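Local structure of Sts-2 protein (Mus musculus, 3D4I) at residues G11-H17 against T197-S203; S203-D207 against L227-I231; G235-C239 against L250-V255. The protein interferes with CBL-mediated down-regulation of receptor tyrosine kinases and, through its histidine phosphatase domain, described here, has an acid-dependent phosphatase activity. All coordinates share one frame; numbering follows the deposited sequence. Where two conformers were deposited one is given.

Contact 1: residues G11-H17 against T197-S203. Unlike the reference sequence in segment 11-17: I15 (reference Val).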
ATOM      1  N   GLY A  11     -26.789  -3.169  -8.153  1.00 22.71           N
ATOM      2  CA  GLY A  11     -25.988  -3.221  -6.924  1.00 21.13           C
ATOM      3  C   GLY A  11     -25.612  -1.850  -6.390  1.00 20.51           C
ATOM      4  O   GLY A  11     -25.466  -0.886  -7.159  1.00 20.26           O
ATOM      5  N   ILE A  12     -25.461  -1.769  -5.070  1.00 19.97           N
ATOM      6  CA  ILE A  12     -24.960  -0.567  -4.393  1.00 18.82           C
ATOM      7  C   ILE A  12     -23.794  -1.032  -3.513  1.00 18.89           C
ATOM      8  O   ILE A  12     -23.974  -1.889  -2.651  1.00 18.85           O
ATOM      9  CB  ILE A  12     -26.042   0.106  -3.531  1.00 20.33           C
ATOM     10  CG1 ILE A  12     -27.013   0.914  -4.412  1.00 19.30           C
ATOM     11  CG2 ILE A  12     -25.411   1.025  -2.431  1.00 18.87           C
ATOM     12  CD1 ILE A  12     -26.502   2.295  -4.739  1.00 23.42           C
ATOM     13  N   LEU A  13     -22.604  -0.494  -3.777  1.00 17.36           N
ATOM     14  CA  LEU A  13     -21.383  -0.941  -3.110  1.00 16.00           C
ATOM     15  C   LEU A  13     -20.824   0.257  -2.370  1.00 15.71           C
ATOM     16  O   LEU A  13     -20.342   1.219  -2.980  1.00 14.99           O
ATOM     17  CB  LEU A  13     -20.363  -1.495  -4.118  1.00 16.59           C
ATOM     18  CG  LEU A  13     -19.038  -2.021  -3.532  1.00 14.52           C
ATOM     19  CD1 LEU A  13     -19.263  -3.182  -2.557  1.00 17.19           C
ATOM     20  CD2 LEU A  13     -18.126  -2.453  -4.703  1.00 16.07           C
ATOM     21  N   VAL A  14     -20.940   0.200  -1.050  1.00 14.73           N
ATOM     22  CA  VAL A  14     -20.539   1.307  -0.205  1.00 15.43           C
ATOM     23  C   VAL A  14     -19.131   0.979   0.228  1.00 15.66           C
ATOM     24  O   VAL A  14     -18.871  -0.137   0.686  1.00 15.33           O
ATOM     25  CB  VAL A  14     -21.439   1.460   1.028  1.00 15.85           C
ATOM     26  CG1 VAL A  14     -20.993   2.684   1.847  1.00 15.40           C
ATOM     27  CG2 VAL A  14     -22.919   1.634   0.595  1.00 17.03           C
ATOM     28  N   ILE A  15     -18.247   1.955   0.041  1.00 15.61           N
ATOM     29  CA  ILE A  15     -16.806   1.783   0.167  1.00 15.01           C
ATOM     30  C   ILE A  15     -16.235   2.900   1.049  1.00 15.53           C
ATOM     31  O   ILE A  15     -16.428   4.099   0.755  1.00 16.16           O
ATOM     32  CB  ILE A  15     -16.126   1.840  -1.239  1.00 15.08           C
ATOM     33  CG1 ILE A  15     -16.704   0.742  -2.160  1.00 14.52           C
ATOM     34  CG2 ILE A  15     -14.587   1.596  -1.133  1.00 14.45           C
ATOM     35  CD1 ILE A  15     -16.272   0.842  -3.599  1.00 15.66           C
ATOM     36  N   ARG A  16     -15.484   2.507   2.080  1.00 15.63           N
ATOM     37  CA  ARG A  16     -14.793   3.472   2.922  1.00 15.84           C
ATOM     38  C   ARG A  16     -13.528   3.997   2.234  1.00 15.13           C
ATOM     39  O   ARG A  16     -12.822   3.261   1.527  1.00 14.98           O
ATOM     40  CB  ARG A  16     -14.457   2.890   4.304  1.00 16.17           C
ATOM     41  CG  ARG A  16     -14.065   3.978   5.336  1.00 20.18           C
ATOM     42  CD  ARG A  16     -12.933   3.394   6.218  1.00 27.83           C
ATOM     43  NE  ARG A  16     -12.526   4.219   7.356  1.00 24.94           N
ATOM     44  CZ  ARG A  16     -11.319   4.751   7.494  1.00 29.71           C
ATOM     45  NH1 ARG A  16     -10.356   4.592   6.543  1.00 23.59           N
ATOM     46  NH2 ARG A  16     -11.077   5.461   8.601  1.00 32.25           N
ATOM     47  N   HIS A  17     -13.253   5.276   2.428  1.00 14.62           N
ATOM     48  CA  HIS A  17     -12.071   5.885   1.855  1.00 14.26           C
ATOM     49  C   HIS A  17     -10.800   5.168   2.351  1.00 14.40           C
ATOM     50  O   HIS A  17     -10.808   4.497   3.384  1.00 14.36           O
ATOM     51  CB  HIS A  17     -12.026   7.390   2.226  1.00 14.22           C
ATOM     52  CG  HIS A  17     -12.036   7.650   3.707  1.00 15.67           C
ATOM     53  ND1 HIS A  17     -10.932   7.453   4.511  1.00 14.37           N
ATOM     54  CD2 HIS A  17     -13.021   8.102   4.523  1.00 14.40           C
ATOM     55  CE1 HIS A  17     -11.240   7.772   5.760  1.00 15.06           C
ATOM     56  NE2 HIS A  17     -12.502   8.169   5.792  1.00 14.88           N
ATOM     57  N   THR A 197     -23.564   0.742  -8.584  1.00 20.31           N
ATOM     58  CA  THR A 197     -23.252   2.111  -8.222  1.00 18.91           C
ATOM     59  C   THR A 197     -22.305   2.124  -7.016  1.00 18.50           C
ATOM     60  O   THR A 197     -22.578   1.497  -5.992  1.00 17.36           O
ATOM     61  CB  THR A 197     -24.536   2.886  -7.850  1.00 19.67           C
ATOM     62  OG1 THR A 197     -25.383   2.957  -9.003  1.00 19.82           O
ATOM     63  CG2 THR A 197     -24.208   4.316  -7.368  1.00 18.88           C
ATOM     64  N   LEU A 198     -21.201   2.865  -7.131  1.00 18.01           N
ATOM     65  CA  LEU A 198     -20.285   3.005  -5.978  1.00 17.42           C
ATOM     66  C   LEU A 198     -20.673   4.199  -5.118  1.00 16.09           C
ATOM     67  O   LEU A 198     -20.999   5.259  -5.642  1.00 16.37           O
ATOM     68  CB  LEU A 198     -18.836   3.124  -6.464  1.00 17.18           C
ATOM     69  CG  LEU A 198     -18.298   2.123  -7.519  1.00 17.99           C
ATOM     70  CD1 LEU A 198     -16.806   2.381  -7.771  1.00 18.69           C
ATOM     71  CD2 LEU A 198     -18.488   0.685  -7.103  1.00 16.47           C
ATOM     72  N   ILE A 199     -20.663   4.006  -3.800  1.00 14.99           N
ATOM     73  CA  ILE A 199     -20.920   5.047  -2.836  1.00 15.35           C
ATOM     74  C   ILE A 199     -19.626   5.146  -2.019  1.00 14.89           C
ATOM     75  O   ILE A 199     -19.383   4.335  -1.136  1.00 14.95           O
ATOM     76  CB  ILE A 199     -22.125   4.698  -1.888  1.00 14.85           C
ATOM     77  CG1 ILE A 199     -23.433   4.409  -2.677  1.00 17.28           C
ATOM     78  CG2 ILE A 199     -22.332   5.778  -0.817  1.00 17.43           C
ATOM     79  CD1 ILE A 199     -23.935   5.524  -3.554  1.00 17.78           C
ATOM     80  N   VAL A 200     -18.788   6.128  -2.339  1.00 14.72           N
ATOM     81  CA  VAL A 200     -17.459   6.210  -1.733  1.00 14.44           C
ATOM     82  C   VAL A 200     -17.524   7.246  -0.628  1.00 15.64           C
ATOM     83  O   VAL A 200     -17.693   8.446  -0.893  1.00 15.81           O
ATOM     84  CB  VAL A 200     -16.386   6.629  -2.753  1.00 14.68           C
ATOM     85  CG1 VAL A 200     -14.985   6.637  -2.070  1.00 14.34           C
ATOM     86  CG2 VAL A 200     -16.401   5.675  -3.974  1.00 14.67           C
ATOM     87  N   SER A 201     -17.408   6.781   0.608  1.00 16.04           N
ATOM     88  CA  SER A 201     -17.812   7.602   1.750  1.00 16.53           C
ATOM     89  C   SER A 201     -17.008   7.200   2.979  1.00 16.71           C
ATOM     90  O   SER A 201     -15.837   6.786   2.859  1.00 16.43           O
ATOM     91  CB  SER A 201     -19.339   7.459   1.954  1.00 16.18           C
ATOM     92  OG  SER A 201     -19.819   8.318   2.978  1.00 19.05           O
ATOM     93  N   HIS A 202     -17.642   7.315   4.143  1.00 16.80           N
ATOM     94  CA  HIS A 202     -17.037   7.216   5.459  1.00 17.26           C
ATOM     95  C   HIS A 202     -17.461   5.915   6.107  1.00 17.06           C
ATOM     96  O   HIS A 202     -18.384   5.271   5.625  1.00 17.66           O
ATOM     97  CB  HIS A 202     -17.520   8.399   6.314  1.00 16.94           C
ATOM     98  CG  HIS A 202     -17.232   9.729   5.677  1.00 18.45           C
ATOM     99  ND1 HIS A 202     -16.036  10.396   5.854  1.00 18.74           N
ATOM    100  CD2 HIS A 202     -17.950  10.470   4.801  1.00 19.23           C
ATOM    101  CE1 HIS A 202     -16.053  11.517   5.146  1.00 19.63           C
ATOM    102  NE2 HIS A 202     -17.197  11.575   4.484  1.00 17.81           N
ATOM    103  N   SER A 203     -16.794   5.525   7.191  1.00 16.77           N
ATOM    104  CA  SER A 203     -17.140   4.276   7.884  1.00 17.06           C
ATOM    105  C   SER A 203     -18.624   4.280   8.266  1.00 16.87           C
ATOM    106  O   SER A 203     -19.313   3.286   8.101  1.00 16.69           O
ATOM    107  CB  SER A 203     -16.277   4.104   9.126  1.00 17.07           C
ATOM    108  OG  SER A 203     -14.939   3.801   8.752  1.00 19.48           O
TER
HETATM  109  O   HOH W   1     -14.317   7.022   7.785  1.00 22.34           O
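From I12 beside T197 to R16 beside S201, two parallel strands, their axes at 22°, approach to 4.7 Å, joined by alternating backbone bonds such as I199 N to L13 O at 2.9 Å. I12, V14, T197 and I199 share one face of the sheet. The side chains of I12 and T197 run alongside each other, CD1 of I12 reaching CB of T197 at 3.7 Å, while I12 CG2 meets I199 CG1. On the reverse face L198 CD2 touches both L13 CD2, at 4.0 Å, and I15 CD1. R16 turns its CG anti to the backbone N (chi1 -165°) and bends at chi2, which brings NE to S203 OG at 2.8 Å, in the guanidinium plane. The same group lies over H17 CE1 with one face, and its NH1 reaches H17 O. The rings of H17 and H202 are 5.8 Å apart between centroids, steeply inclined; a water accepts from S203 N and, weakly, from H17 NE2. R16 and H17 begin the RHG motif of histidine phosphatases, and the two histidines at adjacent strand ends are consistent with the pair that names the 2H group. H202 NE2 is bonded to S95 OG. Helix 172-187 packs on I12 and I199, helix 98-111 on both histidines, and strands 89-94 and 236-241 flank the pair in the sheet.

Contact 2: residues S203-D207 against L227-I231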
ATOM      1  N   SER A 203     -16.794   5.525   7.191  1.00 16.77           N
ATOM      2  CA  SER A 203     -17.140   4.276   7.884  1.00 17.06           C
ATOM      3  C   SER A 203     -18.624   4.280   8.266  1.00 16.87           C
ATOM      4  O   SER A 203     -19.313   3.286   8.101  1.00 16.69           O
ATOM      5  CB  SER A 203     -16.277   4.104   9.126  1.00 17.07           C
ATOM      6  OG  SER A 203     -14.939   3.801   8.752  1.00 19.48           O
ATOM      7  N   SER A 204     -19.103   5.415   8.755  1.00 16.72           N
ATOM      8  CA  SER A 204     -20.531   5.557   9.115  1.00 17.93           C
ATOM      9  C   SER A 204     -21.516   5.150   8.006  1.00 17.98           C
ATOM     10  O   SER A 204     -22.603   4.601   8.289  1.00 17.89           O
ATOM     11  CB  SER A 204     -20.807   7.001   9.515  1.00 17.57           C
ATOM     12  OG  SER A 204     -20.223   7.882   8.591  1.00 18.89           O
ATOM     13  N   ALA A 205     -21.159   5.457   6.760  1.00 17.41           N
ATOM     14  CA  ALA A 205     -22.035   5.219   5.627  1.00 17.44           C
ATOM     15  C   ALA A 205     -22.300   3.731   5.354  1.00 17.60           C
ATOM     16  O   ALA A 205     -23.325   3.394   4.750  1.00 16.82           O
ATOM     17  CB  ALA A 205     -21.495   5.906   4.362  1.00 16.59           C
ATOM     18  N   LEU A 206     -21.379   2.845   5.747  1.00 17.92           N
ATOM     19  CA  LEU A 206     -21.600   1.414   5.514  1.00 18.41           C
ATOM     20  C   LEU A 206     -22.856   0.937   6.249  1.00 18.91           C
ATOM     21  O   LEU A 206     -23.489  -0.020   5.816  1.00 20.59           O
ATOM     22  CB  LEU A 206     -20.387   0.538   5.856  1.00 17.94           C
ATOM     23  CG  LEU A 206     -19.343   0.368   4.728  1.00 19.64           C
ATOM     24  CD1 LEU A 206     -18.462   1.590   4.643  1.00 15.66           C
ATOM     25  CD2 LEU A 206     -18.490  -0.868   4.946  1.00 19.33           C
ATOM     26  N   ASP A 207     -23.210   1.635   7.327  1.00 19.23           N
ATOM     27  CA  ASP A 207     -24.460   1.389   8.053  1.00 19.82           C
ATOM     28  C   ASP A 207     -25.599   2.315   7.570  1.00 19.39           C
ATOM     29  O   ASP A 207     -26.682   1.855   7.171  1.00 18.81           O
ATOM     30  CB  ASP A 207     -24.256   1.535   9.572  1.00 19.68           C
ATOM     31  CG  ASP A 207     -25.453   1.020  10.378  1.00 22.06           C
ATOM     32  OD1 ASP A 207     -25.772  -0.181  10.257  1.00 22.58           O
ATOM     33  OD2 ASP A 207     -26.060   1.785  11.155  1.00 25.49           O
ATOM     34  N   LEU A 227     -20.091  -0.009  15.939  1.00 27.50           N
ATOM     35  CA  LEU A 227     -20.021  -0.743  14.683  1.00 28.57           C
ATOM     36  C   LEU A 227     -19.076  -0.092  13.690  1.00 28.87           C
ATOM     37  O   LEU A 227     -18.285  -0.776  13.042  1.00 28.90           O
ATOM     38  CB  LEU A 227     -21.426  -0.819  14.055  1.00 29.25           C
ATOM     39  CG  LEU A 227     -21.926  -2.033  13.269  1.00 32.22           C
ATOM     40  CD1 LEU A 227     -22.796  -2.900  14.165  1.00 34.98           C
ATOM     41  CD2 LEU A 227     -22.756  -1.562  12.065  1.00 32.89           C
ATOM     42  N   VAL A 228     -19.162   1.230  13.559  1.00 29.31           N
ATOM     43  CA  VAL A 228     -18.453   1.928  12.494  1.00 30.31           C
ATOM     44  C   VAL A 228     -16.978   2.220  12.823  1.00 31.63           C
ATOM     45  O   VAL A 228     -16.126   2.316  11.936  1.00 31.82           O
ATOM     46  CB  VAL A 228     -19.280   3.136  11.908  1.00 30.76           C
ATOM     47  CG1 VAL A 228     -20.600   2.605  11.334  1.00 30.40           C
ATOM     48  CG2 VAL A 228     -19.540   4.233  12.936  1.00 28.97           C
ATOM     49  N   ARG A 229     -16.678   2.257  14.115  1.00 32.13           N
ATOM     50  CA  ARG A 229     -15.306   2.227  14.610  1.00 33.21           C
ATOM     51  C   ARG A 229     -14.476   1.120  13.939  1.00 32.73           C
ATOM     52  O   ARG A 229     -13.291   1.307  13.649  1.00 34.27           O
ATOM     53  CB  ARG A 229     -15.370   2.012  16.126  1.00 33.23           C
ATOM     54  CG  ARG A 229     -14.053   1.984  16.842  1.00 35.70           C
ATOM     55  CD  ARG A 229     -14.295   1.711  18.310  1.00 36.53           C
ATOM     56  NE  ARG A 229     -13.978   0.345  18.707  1.00 38.08           N
ATOM     57  CZ  ARG A 229     -12.746  -0.164  18.699  1.00 40.06           C
ATOM     58  NH1 ARG A 229     -11.715   0.565  18.272  1.00 40.52           N
ATOM     59  NH2 ARG A 229     -12.547  -1.411  19.106  1.00 42.15           N
ATOM     60  N   LYS A 230     -15.118  -0.017  13.672  1.00 32.36           N
ATOM     61  CA  LYS A 230     -14.455  -1.251  13.230  1.00 31.67           C
ATOM     62  C   LYS A 230     -14.105  -1.405  11.730  1.00 30.65           C
ATOM     63  O   LYS A 230     -13.401  -2.346  11.333  1.00 31.10           O
ATOM     64  CB  LYS A 230     -15.295  -2.452  13.678  1.00 32.59           C
ATOM     65  CG  LYS A 230     -15.458  -2.538  15.205  1.00 35.08           C
ATOM     66  CD  LYS A 230     -15.705  -3.959  15.679  1.00 37.88           C
ATOM     67  CE  LYS A 230     -15.415  -4.079  17.179  1.00 39.48           C
ATOM     68  NZ  LYS A 230     -15.847  -5.402  17.754  1.00 42.70           N
ATOM     69  N   ILE A 231     -14.590  -0.499  10.898  1.00 27.96           N
ATOM     70  CA  ILE A 231     -14.471  -0.637   9.458  1.00 25.21           C
ATOM     71  C   ILE A 231     -13.071  -0.182   8.961  1.00 24.19           C
ATOM     72  O   ILE A 231     -12.653   0.909   9.251  1.00 24.21           O
ATOM     73  CB  ILE A 231     -15.625   0.160   8.786  1.00 25.20           C
ATOM     74  CG1 ILE A 231     -16.969  -0.307   9.370  1.00 22.70           C
ATOM     75  CG2 ILE A 231     -15.583   0.017   7.271  1.00 24.38           C
ATOM     76  CD1 ILE A 231     -18.161   0.441   8.842  1.00 25.66           C
TER
HETATM   77  O   HOH W   2     -13.439   2.964  10.928  1.00 34.75           O
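I231 and V228 approach the S203-S204 backbone from the end of helix 221-229, each offering a methyl group to it. I231 places CG1 anti to its carbonyl carbon (chi1 -54°) and continues extended, which carries CD1 to S203 O at 3.2 Å and to L206 CB at 3.7 Å. The side chains of L206 and I231 run antiparallel past one another, and L206 CD2 also meets I231 CG2, methyl to methyl. V228 comes in from the preceding part of the helix: its CG1 lies 3.5 Å from S203 O and also touches S204 CA. S203 O therefore has two hydrocarbon branches near it while it accepts the turn bond from L206 N.

S203 points its CB at the other segment, 3.3 Å from V228 O. Its OG, besides the bond to R16, meets a water at 2.8 Å; the water also has V228 O and I231 O within reach, more acceptors than it has protons for, and so probably bridges the serine to the chain leaving the helix. Further along, L227 stands nearly perpendicular to D207, with L227 CD2 3.8 Å from D207 OD1. That oxygen has its charged partner in R219, and S204 OG is bonded to E127. F266 of the second subunit packs on L206 and I231, and W271 of that subunit on L227, which places the contact at the interface with the second subunit.

The contact joins two helical segments of the alpha/beta histidine phosphatase fold: the turn into helix 205-208, directly after H202 at the end of a central strand, is backed by the end of the helix that precedes the next strand of the sheet.

Contact 3: residues G235-C239 against L250-V255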
ATOM      1  N   GLY A 235     -12.974  -0.703   3.328  1.00 17.67           N
ATOM      2  CA  GLY A 235     -13.971  -1.680   3.795  1.00 17.72           C
ATOM      3  C   GLY A 235     -15.240  -1.506   2.967  1.00 18.36           C
ATOM      4  O   GLY A 235     -15.551  -0.391   2.571  1.00 18.24           O
ATOM      5  N   MET A 236     -15.952  -2.603   2.670  1.00 18.27           N
ATOM      6  CA  MET A 236     -17.136  -2.523   1.804  1.00 19.28           C
ATOM      7  C   MET A 236     -18.381  -3.233   2.350  1.00 20.18           C
ATOM      8  O   MET A 236     -18.257  -4.243   3.041  1.00 19.40           O
ATOM      9  CB  MET A 236     -16.801  -3.111   0.429  1.00 18.74           C
ATOM     10  CG  MET A 236     -15.673  -2.420  -0.287  1.00 17.11           C
ATOM     11  SD  MET A 236     -15.317  -3.253  -1.835  1.00 22.95           S
ATOM     12  CE  MET A 236     -13.990  -2.230  -2.477  0.50 17.26           C
ATOM     13  N   CYS A 237     -19.557  -2.687   2.013  1.00 21.72           N
ATOM     14  CA  CYS A 237     -20.880  -3.283   2.283  1.00 21.42           C
ATOM     15  C   CYS A 237     -21.583  -3.288   0.933  1.00 20.06           C
ATOM     16  O   CYS A 237     -21.641  -2.247   0.292  1.00 20.43           O
ATOM     17  CB  CYS A 237     -21.697  -2.373   3.227  1.00 20.05           C
ATOM     18  SG  CYS A 237     -23.273  -3.070   3.718  1.00 28.97           S
ATOM     19  N   PHE A 238     -22.145  -4.422   0.523  1.00 20.03           N
ATOM     20  CA  PHE A 238     -22.763  -4.564  -0.805  1.00 19.88           C
ATOM     21  C   PHE A 238     -24.251  -4.947  -0.677  1.00 20.77           C
ATOM     22  O   PHE A 238     -24.592  -5.916   0.034  1.00 21.25           O
ATOM     23  CB  PHE A 238     -22.000  -5.637  -1.597  1.00 19.01           C
ATOM     24  CG  PHE A 238     -22.383  -5.736  -3.049  1.00 19.65           C
ATOM     25  CD1 PHE A 238     -22.514  -4.598  -3.838  1.00 20.57           C
ATOM     26  CD2 PHE A 238     -22.562  -6.985  -3.643  1.00 20.20           C
ATOM     27  CE1 PHE A 238     -22.857  -4.681  -5.191  1.00 21.93           C
ATOM     28  CE2 PHE A 238     -22.891  -7.095  -5.002  1.00 21.95           C
ATOM     29  CZ  PHE A 238     -23.040  -5.933  -5.779  1.00 23.00           C
ATOM     30  N   CYS A 239     -25.125  -4.199  -1.350  1.00 21.03           N
ATOM     31  CA  CYS A 239     -26.566  -4.571  -1.405  1.00 22.11           C
ATOM     32  C   CYS A 239     -26.988  -4.787  -2.835  1.00 21.75           C
ATOM     33  O   CYS A 239     -26.564  -4.028  -3.702  1.00 20.26           O
ATOM     34  CB  CYS A 239     -27.429  -3.483  -0.796  1.00 22.55           C
ATOM     35  SG  CYS A 239     -27.053  -3.192   0.927  1.00 27.07           S
ATOM     36  N   LEU A 250     -28.439  -7.650   1.568  1.00 25.01           N
ATOM     37  CA  LEU A 250     -26.993  -7.697   1.753  1.00 26.10           C
ATOM     38  C   LEU A 250     -26.356  -8.932   1.116  1.00 26.60           C
ATOM     39  O   LEU A 250     -26.810 -10.073   1.314  1.00 26.59           O
ATOM     40  CB  LEU A 250     -26.672  -7.730   3.226  1.00 26.86           C
ATOM     41  CG  LEU A 250     -26.551  -6.441   4.004  1.00 28.37           C
ATOM     42  CD1 LEU A 250     -26.471  -6.823   5.446  1.00 30.40           C
ATOM     43  CD2 LEU A 250     -25.286  -5.712   3.558  1.00 28.76           C
ATOM     44  N   VAL A 251     -25.260  -8.702   0.410  1.00 25.42           N
ATOM     45  CA  VAL A 251     -24.646  -9.706  -0.439  1.00 26.27           C
ATOM     46  C   VAL A 251     -23.142  -9.606  -0.157  1.00 25.52           C
ATOM     47  O   VAL A 251     -22.672  -8.541   0.255  1.00 24.52           O
ATOM     48  CB  VAL A 251     -25.019  -9.417  -1.951  1.00 26.21           C
ATOM     49  CG1 VAL A 251     -24.166 -10.182  -2.919  1.00 29.09           C
ATOM     50  CG2 VAL A 251     -26.504  -9.726  -2.219  1.00 28.63           C
ATOM     51  N   ASN A 252     -22.402 -10.708  -0.324  1.00 25.22           N
ATOM     52  CA  ASN A 252     -20.943 -10.649  -0.259  1.00 25.31           C
ATOM     53  C   ASN A 252     -20.451  -9.600  -1.260  1.00 23.56           C
ATOM     54  O   ASN A 252     -20.870  -9.632  -2.423  1.00 23.69           O
ATOM     55  CB  ASN A 252     -20.304 -11.997  -0.634  1.00 26.16           C
ATOM     56  CG  ASN A 252     -20.475 -13.084   0.433  1.00 30.72           C
ATOM     57  OD1 ASN A 252     -20.598 -12.809   1.632  1.00 35.98           O
ATOM     58  ND2 ASN A 252     -20.455 -14.346  -0.014  1.00 33.69           N
ATOM     59  N   PRO A 253     -19.573  -8.656  -0.832  1.00 22.62           N
ATOM     60  CA  PRO A 253     -18.971  -7.743  -1.838  1.00 21.56           C
ATOM     61  C   PRO A 253     -18.282  -8.502  -2.981  1.00 20.74           C
ATOM     62  O   PRO A 253     -17.803  -9.619  -2.757  1.00 20.57           O
ATOM     63  CB  PRO A 253     -17.951  -6.938  -1.016  1.00 22.39           C
ATOM     64  CG  PRO A 253     -18.518  -6.936   0.388  1.00 21.67           C
ATOM     65  CD  PRO A 253     -19.130  -8.333   0.536  1.00 22.85           C
ATOM     66  N   PRO A 254     -18.246  -7.918  -4.198  1.00 20.32           N
ATOM     67  CA  PRO A 254     -17.681  -8.584  -5.379  1.00 20.61           C
ATOM     68  C   PRO A 254     -16.154  -8.731  -5.337  1.00 20.54           C
ATOM     69  O   PRO A 254     -15.581  -9.361  -6.209  1.00 20.48           O
ATOM     70  CB  PRO A 254     -18.059  -7.636  -6.524  1.00 20.77           C
ATOM     71  CG  PRO A 254     -18.138  -6.295  -5.882  1.00 21.71           C
ATOM     72  CD  PRO A 254     -18.766  -6.575  -4.534  1.00 20.81           C
ATOM     73  N   VAL A 255     -15.513  -8.119  -4.351  1.00 20.22           N
ATOM     74  CA  VAL A 255     -14.056  -8.234  -4.213  1.00 20.80           C
ATOM     75  C   VAL A 255     -13.694  -8.516  -2.765  1.00 20.17           C
ATOM     76  O   VAL A 255     -14.468  -8.206  -1.860  1.00 20.41           O
ATOM     77  CB  VAL A 255     -13.288  -6.992  -4.758  1.00 21.31           C
ATOM     78  CG1 VAL A 255     -13.458  -6.876  -6.253  1.00 21.86           C
ATOM     79  CG2 VAL A 255     -13.708  -5.722  -4.085  1.00 21.83           C
TER
HETATM   80  O   HOH W   3     -21.968  -6.664   2.173  1.00 23.08           O
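F238 and V251 belong to the beta hairpin of strands 236-241 and 248-251, which forms one margin of the central sheet. Their side chains leave the same face next to each other, V251 CG1 filling the space beside F238 CD2 at 3.6 Å. F238 is the large bump of the contact, and the second segment bends round it. With CG anti to the backbone N (chi1 -171°), its ring stands out from the strand into a hollow walled by V251, the N252 carbonyl, P253 and P254. P254 CD covers one ring face in a CH-pi contact, 4.0 Å from the centroid and 15° off the normal, while P253 CA touches F238 CB.

P253 is the next bump: its CG settles beside M236 O, 3.8 Å away. At the other end L250 CD2 lies against the sulfurs of two cysteines on the sheet face opposite F238, 4.0 Å from C239 SG and a tight 3.3 Å from C237 SG. L13 of the neighbouring strand and L82 of helix 69-85 touch P254, and W268 of the second subunit packs on L250 and P253, so the turn away from the strand is covered by parts of both chains.

V251 N donates to F238 O at 2.9 Å, and L250 CA adds a CA-H...O contact to the same oxygen. On the other side of the pair the link passes through a water, which accepts from F238 N and donates to V251 O, both at 2.8 Å.

The three contacts follow one another along the chain and meet around strand 11-16. Contacts 1 and 3 share the mixed sheet, their centres about 9 Å apart: strand 236-241 is the antiparallel neighbour of 11-16, with probable backbone bonds from I12 N to C239 O and from V14 N to C237 O. Contact 2, its centre about 11 Å from that of contact 1 and 13 Å from that of contact 3, shares S203 with the former and packs L206 on M236 and C237 of the latter. Contact 1 thus lies near the centre of the molecule, while contacts 2 and 3 both reach the second subunit.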